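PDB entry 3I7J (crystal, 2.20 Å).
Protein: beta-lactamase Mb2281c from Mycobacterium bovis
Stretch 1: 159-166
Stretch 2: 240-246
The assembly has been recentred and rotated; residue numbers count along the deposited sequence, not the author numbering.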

# COMPACT_ATOMS: atom_id res chain seq x y z
N PHE A 159 10.99 0.33 -3.85
CA PHE A 159 9.73 1.07 -3.82
C PHE A 159 9.64 1.88 -2.53
O PHE A 159 9.32 3.07 -2.55
CB PHE A 159 8.54 0.11 -3.93
CG PHE A 159 7.22 0.81 -4.11
CD1 PHE A 159 6.98 1.59 -5.24
CD2 PHE A 159 6.22 0.69 -3.15
CE1 PHE A 159 5.75 2.25 -5.42
CE2 PHE A 159 5.00 1.34 -3.32
CZ PHE A 159 4.77 2.13 -4.46
N ALA A 160 9.96 1.23 -1.41
CA ALA A 160 9.93 1.90 -0.11
C ALA A 160 10.83 3.14 -0.14
O ALA A 160 10.57 4.13 0.54
CB ALA A 160 10.39 0.94 1.00
N GLY A 161 11.89 3.07 -0.95
CA GLY A 161 12.80 4.19 -1.06
C GLY A 161 12.09 5.38 -1.69
O GLY A 161 12.29 6.53 -1.29
N ASP A 162 11.24 5.09 -2.66
CA ASP A 162 10.48 6.13 -3.35
C ASP A 162 9.44 6.72 -2.41
O ASP A 162 9.07 7.89 -2.53
CB ASP A 162 9.81 5.54 -4.59
CG ASP A 162 9.26 6.60 -5.51
OD1 ASP A 162 10.06 7.38 -6.07
OD2 ASP A 162 8.03 6.66 -5.69
N LEU A 163 8.96 5.91 -1.46
CA LEU A 163 7.96 6.38 -0.51
C LEU A 163 8.58 7.22 0.61
O LEU A 163 7.90 7.98 1.30
CB LEU A 163 7.21 5.18 0.10
CG LEU A 163 6.43 4.32 -0.90
CD1 LEU A 163 5.73 3.16 -0.18
CD2 LEU A 163 5.41 5.20 -1.61
N LEU A 164 9.89 7.07 0.78
CA LEU A 164 10.65 7.78 1.80
C LEU A 164 11.15 9.12 1.24
O LEU A 164 11.11 10.14 1.92
CB LEU A 164 11.83 6.90 2.22
CG LEU A 164 12.24 6.72 3.69
CD1 LEU A 164 11.04 6.62 4.61
CD2 LEU A 164 13.10 5.46 3.78
N ARG A 165 11.61 9.07 -0.00
CA ARG A 165 12.12 10.23 -0.74
C ARG A 165 11.51 10.13 -2.14
O ARG A 165 12.11 9.56 -3.04
CB ARG A 165 13.65 10.17 -0.84
CG ARG A 165 14.37 10.33 0.48
CD ARG A 165 14.17 11.73 1.04
NE ARG A 165 14.90 11.94 2.29
CZ ARG A 165 14.49 11.51 3.48
NH1 ARG A 165 13.35 10.83 3.59
NH2 ARG A 165 15.22 11.76 4.56
N PRO A 166 10.31 10.70 -2.34
CA PRO A 166 9.61 10.66 -3.63
C PRO A 166 10.41 11.05 -4.85
O PRO A 166 11.05 12.10 -4.87
CB PRO A 166 8.41 11.57 -3.40
CG PRO A 166 8.92 12.54 -2.36
CD PRO A 166 9.62 11.62 -1.41
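Stretch 2, residues 240-246: ADLALVV

The centre of the contact is a pair of alanines: Ala160 CB lies 3.8 Å from Ala243 CB, with both CA-to-CB bonds directed toward the opposing stretch. Because neither side chain extends beyond its methyl group, the backbones come close here, and the CA atoms of Ala160 and Ala243 are 6.3 Å apart. Residues 159-164 are the end of a helix that begins earlier in the chain, whereas 242-246 are extended, with phi between -120° and -142° and psi between 125° and 155°, and belong to a strand that continues further. The two axes approach to 8.7 Å, and their N-to-C directions make an angle of 153°, so the strand runs roughly antiparallel to the helix.

Strand alternation determines which residues face the helix. Ala243 and Val245 point toward it, Leu242 and Leu244 away. Val245 makes a looser apolar contact, its CG2 lying 4.4 Å from Ala160 CB. One helical turn after Ala160, Leu164 also points toward the strand; its CD2 is 4.4 Å from Ala243 CB, while its CD1 lies 4.0 Å from the backbone N of Leu242 and 3.8 Å from Asp241 OD1. The leucine thus spans the passage from apolar packing to the charged edge.

At that edge the helix has ended: Arg165, at phi/psi -136°/88°, is the first residue to leave helical geometry. Its CA-to-CB bond points sideways, as does that of Asp241, yet the ends of both side chains come nearer and form a two-pronged salt bridge. Arg165 NH1 donates to Asp241 OD1 at 2.9 Å (169° at the hydrogen), and Arg165 NH2 to Asp241 OD2 at 2.8 Å (159°). Arg165 NH1 also donates to Leu164 O at 2.9 Å, tying the guanidinium back to the helix end. The contact buries 275 Å² in total, both sides summed.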

# COMPACT_ATOMS: atom_id res chain seq x y z
N ALA A 240 10.04 8.51 11.85
CA ALA A 240 11.24 7.74 12.14
C ALA A 240 12.12 7.76 10.89
O ALA A 240 13.32 7.50 10.96
CB ALA A 240 10.88 6.31 12.49
N ASP A 241 11.50 8.11 9.77
CA ASP A 241 12.18 8.15 8.47
C ASP A 241 12.74 6.75 8.25
O ASP A 241 13.92 6.57 7.97
CB ASP A 241 13.31 9.19 8.48
CG ASP A 241 13.62 9.74 7.10
OD1 ASP A 241 12.76 9.65 6.20
OD2 ASP A 241 14.73 10.30 6.90
N LEU A 242 11.87 5.75 8.39
CA LEU A 242 12.25 4.36 8.21
C LEU A 242 11.12 3.60 7.51
O LEU A 242 9.95 3.99 7.60
CB LEU A 242 12.51 3.73 9.58
CG LEU A 242 13.84 3.04 9.90
CD1 LEU A 242 15.02 3.89 9.46
CD2 LEU A 242 13.89 2.78 11.40
N ALA A 243 11.47 2.52 6.82
CA ALA A 243 10.49 1.71 6.12
C ALA A 243 10.76 0.24 6.41
O ALA A 243 11.90 -0.17 6.61
CB ALA A 243 10.55 1.95 4.62
N LEU A 244 9.70 -0.56 6.46
CA LEU A 244 9.85 -1.98 6.71
C LEU A 244 9.01 -2.76 5.73
O LEU A 244 7.84 -2.46 5.53
CB LEU A 244 9.42 -2.34 8.14
CG LEU A 244 9.32 -3.84 8.46
CD1 LEU A 244 10.67 -4.52 8.27
CD2 LEU A 244 8.83 -4.02 9.90
N VAL A 245 9.63 -3.74 5.09
CA VAL A 245 8.94 -4.59 4.14
C VAL A 245 9.02 -6.03 4.65
O VAL A 245 10.11 -6.52 4.96
CB VAL A 245 9.61 -4.55 2.74
CG1 VAL A 245 9.09 -5.69 1.89
CG2 VAL A 245 9.30 -3.21 2.05
N VAL A 246 7.88 -6.70 4.76
CA VAL A 246 7.85 -8.09 5.19
C VAL A 246 6.94 -8.91 4.28
O VAL A 246 5.77 -8.57 4.10
CB VAL A 246 7.36 -8.28 6.66
CG1 VAL A 246 7.19 -9.77 6.95
CG2 VAL A 246 8.36 -7.69 7.65